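Local coordinates for protein F420-dependent methylenetetrahydromethanopterin dehydrogenase (Methanopyrus kandleri, PDB 1QV9) that catalyses the reversible, coenzyme F420-dependent reduction of methenyl- to methylene-tetrahydromethanopterin in the methanogenic pathway from carbon dioxide, at residues I7-G12 with E50-M55; M19-L24 with F35-T40; P65-Y70 with D171-N176; M145-A150 with A205-A210. All blocks are in the same frame, centred on the assembly; numbering follows the deposited sequence.

Contact 1. Residues I7-G12 with E50-M55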
loop_
_atom_site.group_PDB
_atom_site.type_symbol
_atom_site.label_atom_id
_atom_site.label_comp_id
_atom_site.label_asym_id
_atom_site.label_seq_id
_atom_site.Cartn_x
_atom_site.Cartn_y
_atom_site.Cartn_z
ATOM N N ILE A 7 2.470 42.432 -5.439
ATOM C CA ILE A 7 1.301 42.250 -4.573
ATOM C C ILE A 7 0.559 41.069 -5.168
ATOM O O ILE A 7 0.433 40.966 -6.386
ATOM C CB ILE A 7 0.357 43.472 -4.588
ATOM C CG1 ILE A 7 1.069 44.708 -4.022
ATOM C CG2 ILE A 7 -0.932 43.174 -3.743
ATOM C CD1 ILE A 7 0.247 45.990 -4.123
ATOM N N PHE A 8 0.090 40.167 -4.313
ATOM C CA PHE A 8 -0.686 39.003 -4.744
ATOM C C PHE A 8 -2.098 39.193 -4.223
ATOM O O PHE A 8 -2.273 39.538 -3.060
ATOM C CB PHE A 8 -0.108 37.708 -4.162
ATOM C CG PHE A 8 1.212 37.322 -4.773
ATOM C CD1 PHE A 8 2.406 37.876 -4.308
ATOM C CD2 PHE A 8 1.253 36.395 -5.822
ATOM C CE1 PHE A 8 3.643 37.507 -4.875
ATOM C CE2 PHE A 8 2.503 36.011 -6.400
ATOM C CZ PHE A 8 3.694 36.576 -5.912
ATOM N N ILE A 9 -3.106 38.973 -5.067
ATOM C CA ILE A 9 -4.505 39.119 -4.633
ATOM C C ILE A 9 -5.131 37.739 -4.717
ATOM O O ILE A 9 -5.045 37.084 -5.761
ATOM C CB ILE A 9 -5.270 40.087 -5.555
ATOM C CG1 ILE A 9 -4.522 41.409 -5.674
ATOM C CG2 ILE A 9 -6.693 40.295 -5.042
ATOM C CD1 ILE A 9 -5.093 42.322 -6.805
ATOM N N LYS A 10 -5.784 37.294 -3.633
ATOM C CA LYS A 10 -6.363 35.953 -3.590
ATOM C C LYS A 10 -7.848 36.019 -3.265
ATOM O O LYS A 10 -8.233 36.442 -2.162
ATOM C CB LYS A 10 -5.656 35.076 -2.514
ATOM C CG LYS A 10 -4.153 34.928 -2.722
ATOM C CD LYS A 10 -3.503 33.953 -1.741
ATOM C CE LYS A 10 -1.983 33.919 -1.979
ATOM N NZ LYS A 10 -1.330 32.770 -1.295
ATOM N N CYS A 11 -8.680 35.621 -4.232
ATOM C CA CYS A 11 -10.133 35.587 -4.064
ATOM C C CYS A 11 -10.616 34.228 -4.535
ATOM O O CYS A 11 -10.389 33.850 -5.705
ATOM C CB CYS A 11 -10.798 36.697 -4.875
ATOM S SG CYS A 11 -10.324 38.372 -4.388
ATOM N N GLY A 12 -11.312 33.486 -3.670
ATOM C CA GLY A 12 -11.716 32.144 -4.036
ATOM C C GLY A 12 -10.498 31.269 -3.778
ATOM O O GLY A 12 -9.474 31.790 -3.331
ATOM N N GLU A 50 -13.937 43.365 -6.116
ATOM C CA GLU A 50 -13.645 44.792 -6.269
ATOM C C GLU A 50 -12.978 45.306 -4.991
ATOM O O GLU A 50 -12.024 46.064 -5.035
ATOM C CB GLU A 50 -14.928 45.585 -6.592
ATOM C CG GLU A 50 -14.687 47.081 -6.687
ATOM C CD GLU A 50 -15.859 47.863 -7.261
ATOM O OE1 GLU A 50 -15.694 49.076 -7.487
ATOM O OE2 GLU A 50 -16.935 47.274 -7.494
ATOM N N ALA A 51 -13.481 44.875 -3.831
ATOM C CA ALA A 51 -12.887 45.280 -2.564
ATOM C C ALA A 51 -11.443 44.796 -2.438
ATOM O O ALA A 51 -10.613 45.526 -1.942
ATOM C CB ALA A 51 -13.731 44.731 -1.381
ATOM N N ALA A 52 -11.174 43.564 -2.868
ATOM C CA ALA A 52 -9.823 43.014 -2.813
ATOM C C ALA A 52 -8.885 43.807 -3.720
ATOM O O ALA A 52 -7.770 44.173 -3.326
ATOM C CB ALA A 52 -9.827 41.558 -3.246
ATOM N N VAL A 53 -9.317 44.066 -4.948
ATOM C CA VAL A 53 -8.462 44.803 -5.866
ATOM C C VAL A 53 -8.250 46.256 -5.389
ATOM O O VAL A 53 -7.152 46.804 -5.520
ATOM C CB VAL A 53 -9.039 44.742 -7.304
ATOM C CG1 VAL A 53 -8.147 45.525 -8.272
ATOM C CG2 VAL A 53 -9.106 43.288 -7.759
ATOM N N GLU A 54 -9.287 46.872 -4.823
ATOM C CA GLU A 54 -9.171 48.237 -4.295
ATOM C C GLU A 54 -8.110 48.248 -3.185
ATOM O O GLU A 54 -7.276 49.165 -3.116
ATOM C CB GLU A 54 -10.539 48.709 -3.778
ATOM C CG GLU A 54 -10.624 50.210 -3.536
ATOM C CD GLU A 54 -12.014 50.656 -3.073
ATOM O OE1 GLU A 54 -13.003 50.381 -3.789
ATOM O OE2 GLU A 54 -12.110 51.286 -1.997
HETATM N N MSE A 55 -8.126 47.227 -2.321
HETATM C CA MSE A 55 -7.130 47.115 -1.245
HETATM C C MSE A 55 -5.737 47.075 -1.865
HETATM O O MSE A 55 -4.805 47.742 -1.410
HETATM C CB MSE A 55 -7.316 45.808 -0.447
HETATM C CG MSE A 55 -7.907 45.932 0.941
HETATM SE SE MSE A 55 -7.677 44.260 1.926
HETATM C CE MSE A 55 -8.646 43.120 0.671
#
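I9 and A52 mark the closest backbone approach, their CA atoms 6.8 Å apart, where the strand of I7-G12 runs beneath one turn of the helix of E50-M55. The meeting is wholly apolar and small, and its centre is the methyl of A52. I9 on the strand and C11, two residues on, reach it from the same face of the sheet. C11 comes nearer: its SG lies only 3.4 Å from A52 CB, a snug fit for a sulfur against a methyl. I9 offers its branch methyl, CG2, at 3.8 Å from the same A52 CB. The two branches of I9 divide the work. CG2 is anti to the backbone N and goes to the alanine, while CG1 lies beside that N (chi1 -53°) and carries CD1 to V53: I9 CD1 stands 4.2 Å from V53 CG2. V53 also packs on A83 and M86 of helix 78-88, and I9 on A56, one helical turn beyond A52. F8 and K10 leave the strand on the other face, where K10 meets D21. This is the layer between a parallel sheet and the helix covering one face of it: helix 46-63 links strand 33-39 to strand 67-71, and strand 4-10 lies between those two. The helix therefore makes a beta-alpha-beta crossover over the strand between, as in flavodoxin-like folds, whose strand order 2-1-3-4-5 the first five strands share.

Contact 2. Residues M19-L24 with F35-T40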
loop_
_atom_site.group_PDB
_atom_site.type_symbol
_atom_site.label_atom_id
_atom_site.label_comp_id
_atom_site.label_asym_id
_atom_site.label_seq_id
_atom_site.Cartn_x
_atom_site.Cartn_y
_atom_site.Cartn_z
HETATM N N MSE A 19 -0.499 28.513 -2.953
HETATM C CA MSE A 19 0.965 28.471 -2.908
HETATM C C MSE A 19 1.813 29.449 -3.711
HETATM O O MSE A 19 2.996 29.611 -3.396
HETATM C CB MSE A 19 1.443 27.060 -3.316
HETATM C CG MSE A 19 1.340 25.966 -2.240
HETATM SE SE MSE A 19 2.867 26.040 -1.120
HETATM C CE MSE A 19 2.158 25.462 0.567
HETATM N N MSE A 20 1.237 30.083 -4.724
HETATM C CA MSE A 20 2.005 30.953 -5.634
HETATM C C MSE A 20 3.071 31.840 -5.058
HETATM O O MSE A 20 4.208 31.781 -5.529
HETATM C CB MSE A 20 1.081 31.758 -6.558
HETATM C CG MSE A 20 0.108 32.670 -5.862
HETATM SE SE MSE A 20 -1.090 33.462 -7.178
HETATM C CE MSE A 20 -2.064 34.560 -5.994
ATOM N N ASP A 21 2.749 32.607 -4.012
ATOM C CA ASP A 21 3.770 33.497 -3.475
ATOM C C ASP A 21 4.850 32.751 -2.694
ATOM O O ASP A 21 6.039 33.093 -2.769
ATOM C CB ASP A 21 3.142 34.584 -2.585
ATOM C CG ASP A 21 2.210 34.009 -1.503
ATOM O OD1 ASP A 21 1.235 33.321 -1.872
ATOM O OD2 ASP A 21 2.464 34.238 -0.289
HETATM N N MSE A 22 4.461 31.719 -1.954
HETATM C CA MSE A 22 5.449 31.016 -1.157
HETATM C C MSE A 22 6.449 30.212 -1.966
HETATM O O MSE A 22 7.557 29.936 -1.489
HETATM C CB MSE A 22 4.753 30.156 -0.106
HETATM C CG MSE A 22 3.997 31.063 0.829
HETATM SE SE MSE A 22 3.160 30.164 2.284
HETATM C CE MSE A 22 1.651 29.444 1.386
ATOM N N LEU A 23 6.073 29.821 -3.176
ATOM C CA LEU A 23 7.000 29.092 -4.040
ATOM C C LEU A 23 8.180 29.972 -4.433
ATOM O O LEU A 23 9.201 29.460 -4.925
ATOM C CB LEU A 23 6.290 28.648 -5.330
ATOM C CG LEU A 23 5.178 27.617 -5.156
ATOM C CD1 LEU A 23 4.393 27.541 -6.498
ATOM C CD2 LEU A 23 5.743 26.271 -4.752
ATOM N N LEU A 24 8.056 31.275 -4.219
ATOM C CA LEU A 24 9.137 32.202 -4.601
ATOM C C LEU A 24 10.144 32.522 -3.461
ATOM O O LEU A 24 11.196 33.118 -3.701
ATOM C CB LEU A 24 8.516 33.490 -5.146
ATOM C CG LEU A 24 7.438 33.241 -6.210
ATOM C CD1 LEU A 24 6.846 34.553 -6.719
ATOM C CD2 LEU A 24 8.069 32.426 -7.361
ATOM N N PHE A 35 6.960 41.050 -0.759
ATOM C CA PHE A 35 5.595 40.876 -1.248
ATOM C C PHE A 35 4.558 41.309 -0.225
ATOM O O PHE A 35 4.807 41.348 0.982
ATOM C CB PHE A 35 5.310 39.383 -1.522
ATOM C CG PHE A 35 6.291 38.705 -2.450
ATOM C CD1 PHE A 35 6.723 37.419 -2.203
ATOM C CD2 PHE A 35 6.717 39.331 -3.608
ATOM C CE1 PHE A 35 7.582 36.750 -3.111
ATOM C CE2 PHE A 35 7.575 38.669 -4.515
ATOM C CZ PHE A 35 8.000 37.380 -4.253
ATOM N N ARG A 36 3.391 41.646 -0.734
ATOM C CA ARG A 36 2.219 41.943 0.071
ATOM C C ARG A 36 1.151 41.010 -0.499
ATOM O O ARG A 36 1.101 40.791 -1.707
ATOM C CB ARG A 36 1.758 43.388 -0.072
ATOM C CG ARG A 36 2.739 44.431 0.499
ATOM C CD ARG A 36 2.916 44.245 2.027
ATOM N NE ARG A 36 3.854 45.255 2.520
ATOM C CZ ARG A 36 5.162 45.091 2.597
ATOM N NH1 ARG A 36 5.899 46.099 3.046
ATOM N NH2 ARG A 36 5.726 43.931 2.262
ATOM N N VAL A 37 0.334 40.421 0.364
ATOM C CA VAL A 37 -0.735 39.513 -0.067
ATOM C C VAL A 37 -2.045 40.026 0.509
ATOM O O VAL A 37 -2.110 40.349 1.697
ATOM C CB VAL A 37 -0.457 38.067 0.415
ATOM C CG1 VAL A 37 -1.567 37.113 -0.086
ATOM C CG2 VAL A 37 0.883 37.619 -0.086
ATOM N N VAL A 38 -3.102 40.111 -0.304
ATOM C CA VAL A 38 -4.378 40.622 0.203
ATOM C C VAL A 38 -5.511 39.860 -0.460
ATOM O O VAL A 38 -5.330 39.308 -1.539
ATOM C CB VAL A 38 -4.563 42.125 -0.088
ATOM C CG1 VAL A 38 -3.452 42.910 0.583
ATOM C CG2 VAL A 38 -4.589 42.389 -1.617
ATOM N N GLY A 39 -6.685 39.802 0.175
ATOM C CA GLY A 39 -7.759 39.074 -0.454
ATOM C C GLY A 39 -8.985 39.069 0.421
ATOM O O GLY A 39 -8.990 39.671 1.502
ATOM N N THR A 40 -10.014 38.401 -0.074
ATOM C CA THR A 40 -11.297 38.293 0.621
ATOM C C THR A 40 -11.621 36.832 0.937
ATOM O O THR A 40 -12.786 36.424 0.940
ATOM C CB THR A 40 -12.443 38.865 -0.249
ATOM O OG1 THR A 40 -12.397 38.260 -1.539
ATOM C CG2 THR A 40 -12.313 40.375 -0.390
#
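D21 and L24, on a short irregular turn with a 3-10 end, make a buried, mainly apolar contact with F35 and V37 on strand 33-39, the outermost strand of the sheet at this end within the chain, with one carboxylate set into it. L24 meets the far end of the phenyl ring: its CD1 is 3.9 Å from F35 CZ, and its CB sits 4.0 Å from F35 CE1, the two side chains lying at about a right angle. The backbone adds to this, since D21 O is 4.0 Å from F35 CE1 while also accepting the N-H of L24. With CG of F35 beside its own backbone N (chi1 -54°), the ring extends toward the turn and meets F8 edge-to-face. Were F35 an alanine, a gap would probably open between strand and turn, the F8 ring would lose its edge-to-face partner and L24 CD1 one of its neighbours.

D21 stands across V37, with OD2 3.7 Å from V37 CG2. That oxygen is hydrogen-bonded to S41 OG of the second subunit, and OD1 forms a salt bridge with K10, so both carboxylate oxygens are held. Around the contact, F161 and I165 of helix 153-169 cover L24, helix 46-63 packs on R36 and V38, and V37, V38 and G39 form an antiparallel ladder with a strand of the second subunit.

Contact 3. Residues P65-Y70 with D171-N176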
loop_
_atom_site.group_PDB
_atom_site.type_symbol
_atom_site.label_atom_id
_atom_site.label_comp_id
_atom_site.label_asym_id
_atom_site.label_seq_id
_atom_site.Cartn_x
_atom_site.Cartn_y
_atom_site.Cartn_z
ATOM N N PRO A 65 4.638 48.349 -6.361
ATOM C CA PRO A 65 4.975 47.020 -6.870
ATOM C C PRO A 65 5.423 47.047 -8.336
ATOM O O PRO A 65 4.992 47.906 -9.108
ATOM C CB PRO A 65 3.666 46.254 -6.727
ATOM C CG PRO A 65 2.630 47.292 -6.915
ATOM C CD PRO A 65 3.187 48.484 -6.146
ATOM N N ASP A 66 6.290 46.095 -8.686
ATOM C CA ASP A 66 6.752 45.946 -10.065
ATOM C C ASP A 66 5.678 45.191 -10.853
ATOM O O ASP A 66 5.521 45.377 -12.042
ATOM C CB ASP A 66 8.080 45.217 -10.040
ATOM C CG ASP A 66 9.136 46.020 -9.327
ATOM O OD1 ASP A 66 9.785 45.493 -8.396
ATOM O OD2 ASP A 66 9.311 47.212 -9.705
ATOM N N PHE A 67 4.929 44.326 -10.173
ATOM C CA PHE A 67 3.835 43.623 -10.836
ATOM C C PHE A 67 2.831 43.175 -9.777
ATOM O O PHE A 67 3.146 43.173 -8.578
ATOM C CB PHE A 67 4.321 42.418 -11.687
ATOM C CG PHE A 67 5.064 41.339 -10.919
ATOM C CD1 PHE A 67 4.402 40.221 -10.426
ATOM C CD2 PHE A 67 6.437 41.404 -10.748
ATOM C CE1 PHE A 67 5.074 39.197 -9.797
ATOM C CE2 PHE A 67 7.139 40.373 -10.107
ATOM C CZ PHE A 67 6.455 39.250 -9.623
ATOM N N ILE A 68 1.616 42.885 -10.233
ATOM C CA ILE A 68 0.511 42.429 -9.372
ATOM C C ILE A 68 -0.014 41.115 -9.936
ATOM O O ILE A 68 -0.094 40.952 -11.152
ATOM C CB ILE A 68 -0.600 43.465 -9.344
ATOM C CG1 ILE A 68 -0.047 44.746 -8.720
ATOM C CG2 ILE A 68 -1.795 42.961 -8.507
ATOM C CD1 ILE A 68 -0.996 45.918 -8.655
ATOM N N VAL A 69 -0.346 40.170 -9.057
ATOM C CA VAL A 69 -0.851 38.877 -9.478
ATOM C C VAL A 69 -2.209 38.674 -8.860
ATOM O O VAL A 69 -2.409 38.952 -7.683
ATOM C CB VAL A 69 0.088 37.707 -9.018
ATOM C CG1 VAL A 69 -0.446 36.378 -9.542
ATOM C CG2 VAL A 69 1.518 37.958 -9.478
ATOM N N TYR A 70 -3.180 38.263 -9.661
ATOM C CA TYR A 70 -4.509 37.946 -9.125
ATOM C C TYR A 70 -4.673 36.449 -9.355
ATOM O O TYR A 70 -4.501 35.972 -10.477
ATOM C CB TYR A 70 -5.602 38.697 -9.868
ATOM C CG TYR A 70 -6.992 38.231 -9.493
ATOM C CD1 TYR A 70 -7.605 37.147 -10.143
ATOM C CD2 TYR A 70 -7.667 38.828 -8.417
ATOM C CE1 TYR A 70 -8.860 36.654 -9.727
ATOM C CE2 TYR A 70 -8.922 38.340 -8.004
ATOM C CZ TYR A 70 -9.503 37.269 -8.654
ATOM O OH TYR A 70 -10.775 36.839 -8.276
ATOM N N ASP A 171 13.224 47.091 -13.805
ATOM C CA ASP A 171 12.061 47.901 -14.180
ATOM C C ASP A 171 11.842 47.767 -15.692
ATOM O O ASP A 171 11.519 48.736 -16.396
ATOM C CB ASP A 171 12.245 49.388 -13.814
ATOM C CG ASP A 171 10.964 50.208 -14.001
ATOM O OD1 ASP A 171 11.067 51.450 -14.117
ATOM O OD2 ASP A 171 9.845 49.637 -14.024
ATOM N N GLU A 172 12.013 46.549 -16.187
ATOM C CA GLU A 172 11.832 46.288 -17.610
ATOM C C GLU A 172 10.784 45.201 -17.864
ATOM O O GLU A 172 11.072 44.207 -18.545
ATOM C CB GLU A 172 13.174 45.874 -18.237
ATOM C CG GLU A 172 14.254 46.961 -18.166
ATOM C CD GLU A 172 15.644 46.482 -18.611
ATOM O OE1 GLU A 172 16.599 47.302 -18.571
ATOM O OE2 GLU A 172 15.788 45.299 -18.998
ATOM N N ILE A 173 9.588 45.353 -17.290
ATOM C CA ILE A 173 8.539 44.368 -17.538
ATOM C C ILE A 173 7.541 44.907 -18.550
ATOM O O ILE A 173 6.721 45.765 -18.225
ATOM C CB ILE A 173 7.745 43.959 -16.248
ATOM C CG1 ILE A 173 8.688 43.283 -15.249
ATOM C CG2 ILE A 173 6.598 43.002 -16.644
ATOM C CD1 ILE A 173 8.011 42.940 -13.872
ATOM N N SER A 174 7.648 44.425 -19.795
ATOM C CA SER A 174 6.735 44.819 -20.852
ATOM C C SER A 174 5.598 43.819 -20.934
ATOM O O SER A 174 5.661 42.721 -20.357
ATOM C CB SER A 174 7.440 44.812 -22.215
ATOM O OG SER A 174 7.620 43.464 -22.660
ATOM N N GLU A 175 4.557 44.181 -21.662
ATOM C CA GLU A 175 3.447 43.262 -21.823
ATOM C C GLU A 175 3.925 41.965 -22.468
ATOM O O GLU A 175 3.425 40.893 -22.145
ATOM C CB GLU A 175 2.326 43.888 -22.653
ATOM C CG GLU A 175 1.679 45.073 -21.924
ATOM C CD GLU A 175 0.563 45.768 -22.668
ATOM O OE1 GLU A 175 0.169 46.839 -22.175
ATOM O OE2 GLU A 175 0.057 45.281 -23.717
ATOM N N ASN A 176 4.885 42.056 -23.381
ATOM C CA ASN A 176 5.405 40.850 -24.006
ATOM C C ASN A 176 6.233 39.958 -23.083
ATOM O O ASN A 176 6.528 38.802 -23.418
ATOM C CB ASN A 176 6.218 41.224 -25.250
ATOM C CG ASN A 176 5.334 41.614 -26.396
ATOM O OD1 ASN A 176 4.174 41.204 -26.470
ATOM N ND2 ASN A 176 5.879 42.389 -27.319
HETATM O O HOH W 1 8.609 48.651 -11.757
#
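F67 and I173 join the start of a strand in the parallel alpha/beta sheet to the loop that follows helix 153-169. That helix ends in a Schellman motif with D171, at positive phi, as its C-prime residue, and the chain then turns to bring I173 over the start of strand 67-71. The packed half of the contact depends on one methyl group. I173 CD1 lies 3.8 Å from F67 CD2 and 3.9 Å from D66 O, set against both the ring and the backbone just before the strand. Its approach to the ring is oblique. CG1 of I173 is anti to the carbonyl carbon (chi1 -63°), and the extended chain beyond it delivers CD1 to this spot, while L164, A168 and L178 also pack on the isoleucine. V69 CG2 lies in plane at the edge of the F67 ring.

The other half is wet and looser. D66 and D171 do not touch, and OD2 of one is 5.0 Å from OD2 of the other. D66 is steadied by the backbone N-H of K5, which binds its OD1. The two like charges are probably eased by a shared water, which donates to both: 2.6 Å to D66 OD2 and 2.8 Å to D171 OD2.

Contact 4. Residues M145-A150 with A205-A210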
loop_
_atom_site.group_PDB
_atom_site.type_symbol
_atom_site.label_atom_id
_atom_site.label_comp_id
_atom_site.label_asym_id
_atom_site.label_seq_id
_atom_site.Cartn_x
_atom_site.Cartn_y
_atom_site.Cartn_z
HETATM N N MSE A 145 -2.594 19.738 -3.688
HETATM C CA MSE A 145 -1.256 20.342 -3.479
HETATM C C MSE A 145 -0.170 19.303 -3.742
HETATM O O MSE A 145 0.878 19.608 -4.370
HETATM C CB MSE A 145 -1.143 20.879 -2.045
HETATM C CG MSE A 145 0.158 21.618 -1.823
HETATM SE SE MSE A 145 0.171 22.382 -0.007
HETATM C CE MSE A 145 -1.442 23.465 -0.192
ATOM N N LYS A 146 -0.379 18.073 -3.268
ATOM C CA LYS A 146 0.622 17.021 -3.503
ATOM C C LYS A 146 0.764 16.784 -5.018
ATOM O O LYS A 146 1.868 16.631 -5.550
ATOM C CB LYS A 146 0.189 15.725 -2.785
ATOM C CG LYS A 146 1.018 14.500 -3.075
ATOM C CD LYS A 146 2.484 14.741 -2.811
ATOM C CE LYS A 146 3.261 13.450 -2.975
ATOM N NZ LYS A 146 4.709 13.633 -2.807
ATOM N N VAL A 147 -0.367 16.721 -5.723
ATOM C CA VAL A 147 -0.294 16.521 -7.166
ATOM C C VAL A 147 0.466 17.653 -7.850
ATOM O O VAL A 147 1.404 17.396 -8.617
ATOM C CB VAL A 147 -1.730 16.430 -7.755
ATOM C CG1 VAL A 147 -1.682 16.487 -9.325
ATOM C CG2 VAL A 147 -2.391 15.150 -7.284
ATOM N N LEU A 148 0.083 18.892 -7.578
ATOM C CA LEU A 148 0.732 20.023 -8.264
ATOM C C LEU A 148 2.218 20.143 -7.922
ATOM O O LEU A 148 3.032 20.562 -8.768
ATOM C CB LEU A 148 -0.019 21.331 -7.962
ATOM C CG LEU A 148 -1.487 21.285 -8.420
ATOM C CD1 LEU A 148 -2.149 22.587 -8.082
ATOM C CD2 LEU A 148 -1.558 21.067 -9.947
ATOM N N ALA A 149 2.588 19.747 -6.715
ATOM C CA ALA A 149 3.994 19.843 -6.314
ATOM C C ALA A 149 4.808 18.696 -6.869
ATOM O O ALA A 149 5.768 18.926 -7.615
ATOM C CB ALA A 149 4.083 19.874 -4.771
ATOM N N ALA A 150 4.439 17.459 -6.546
ATOM C CA ALA A 150 5.223 16.300 -6.957
ATOM C C ALA A 150 5.277 16.022 -8.454
ATOM O O ALA A 150 6.177 15.336 -8.916
ATOM C CB ALA A 150 4.780 15.051 -6.154
ATOM N N ALA A 205 -0.046 10.762 -15.745
ATOM C CA ALA A 205 -1.324 10.130 -15.388
ATOM C C ALA A 205 -1.975 10.918 -14.236
ATOM O O ALA A 205 -3.181 11.112 -14.199
ATOM C CB ALA A 205 -1.121 8.691 -14.956
ATOM N N ALA A 206 -1.197 11.340 -13.238
ATOM C CA ALA A 206 -1.794 12.105 -12.176
ATOM C C ALA A 206 -2.438 13.421 -12.649
ATOM O O ALA A 206 -3.490 13.788 -12.169
ATOM C CB ALA A 206 -0.712 12.405 -11.067
ATOM N N LEU A 207 -1.797 14.137 -13.561
ATOM C CA LEU A 207 -2.310 15.409 -14.021
ATOM C C LEU A 207 -3.522 15.171 -14.913
ATOM O O LEU A 207 -4.430 16.000 -14.900
ATOM C CB LEU A 207 -1.267 16.207 -14.822
ATOM C CG LEU A 207 -0.063 16.684 -14.008
ATOM C CD1 LEU A 207 0.726 17.697 -14.862
ATOM C CD2 LEU A 207 -0.545 17.425 -12.729
ATOM N N GLU A 208 -3.535 14.059 -15.641
ATOM C CA GLU A 208 -4.691 13.785 -16.497
ATOM C C GLU A 208 -5.880 13.530 -15.588
ATOM O O GLU A 208 -6.977 14.086 -15.804
ATOM C CB GLU A 208 -4.435 12.578 -17.409
ATOM C CG GLU A 208 -5.670 12.274 -18.275
ATOM C CD GLU A 208 -5.873 13.293 -19.370
ATOM O OE1 GLU A 208 -7.026 13.365 -19.880
ATOM O OE2 GLU A 208 -4.914 14.034 -19.710
ATOM N N ILE A 209 -5.704 12.707 -14.546
ATOM C CA ILE A 209 -6.819 12.427 -13.647
ATOM C C ILE A 209 -7.290 13.708 -12.945
ATOM O O ILE A 209 -8.484 13.945 -12.792
ATOM C CB ILE A 209 -6.415 11.342 -12.602
ATOM C CG1 ILE A 209 -6.161 10.019 -13.320
ATOM C CG2 ILE A 209 -7.472 11.269 -11.466
ATOM C CD1 ILE A 209 -5.625 8.894 -12.418
ATOM N N ALA A 210 -6.357 14.529 -12.471
ATOM C CA ALA A 210 -6.694 15.780 -11.834
ATOM C C ALA A 210 -7.489 16.673 -12.788
ATOM O O ALA A 210 -8.459 17.270 -12.376
ATOM C CB ALA A 210 -5.390 16.501 -11.348
#
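V147 on helix 134-150 faces A206, L207 and A210 on helix 197-223, a pairing inside the helix bundle that accompanies the alpha/beta domain of this subunit. The two short helical segments run roughly antiparallel but well splayed, 139° between their N-to-C directions, and their axes come no closer than 10.1 Å. The nearest CA atoms, those of V147 and A206, are 6.8 Å apart.

From V147 the side chain points at the partner helix. CB stands back a little, roughly equidistant from the methyls of A206 and A210 and from L207 CD2. CG1 makes the contact: set anti to the backbone N (chi1 169°), it projects straight into the space bounded by those three residues. It lies 4.2 Å from A210 CB and 4.3 Å from the carbonyl oxygen A206 O, with A206 CB a little farther off. The alanines, one helical turn apart, keep the surface low where the valine enters. The other methyl, CG2, is anti to the carbonyl carbon and keeps farther from the partner helix, and A244 of helix 227-257 also packs on V147.

L207 closes the third side. Its CB leaves the helix at an angle to the valine, but the tip swings in and brings CD2 up to it, the two side chains lying alongside each other and pointing opposite ways. V153 and T151 lie against L207 as well. A149 and A150 turn to the second subunit, and I209 packs on I209 of the third subunit. The tightest point is the methyl pair V147 CG1 and L207 CD2, 3.7 Å apart.

Overall arrangement
Contacts 1, 2 and 3 all reach the same sheet, through the neighbouring strands 33-39, 4-10 and 67-71, while contact 4 lies in the helix bundle on the other side of the chain's centre from these three. Contacts 1 and 4 are buried and purely apolar. Contact 2 is also buried but adds a carboxylate, tied through K10 to the strand of contact 1. Contact 3 is only partly buried, and there a water joins two acidic side chains. Probable backbone hydrogen bonds from I7 and I9 to V69 link contacts 1 and 3. The bundle meets the sheet domain where M19 of contact 2 packs on M145 of contact 4. Contacts 1, 2 and 4 also touch the second subunit.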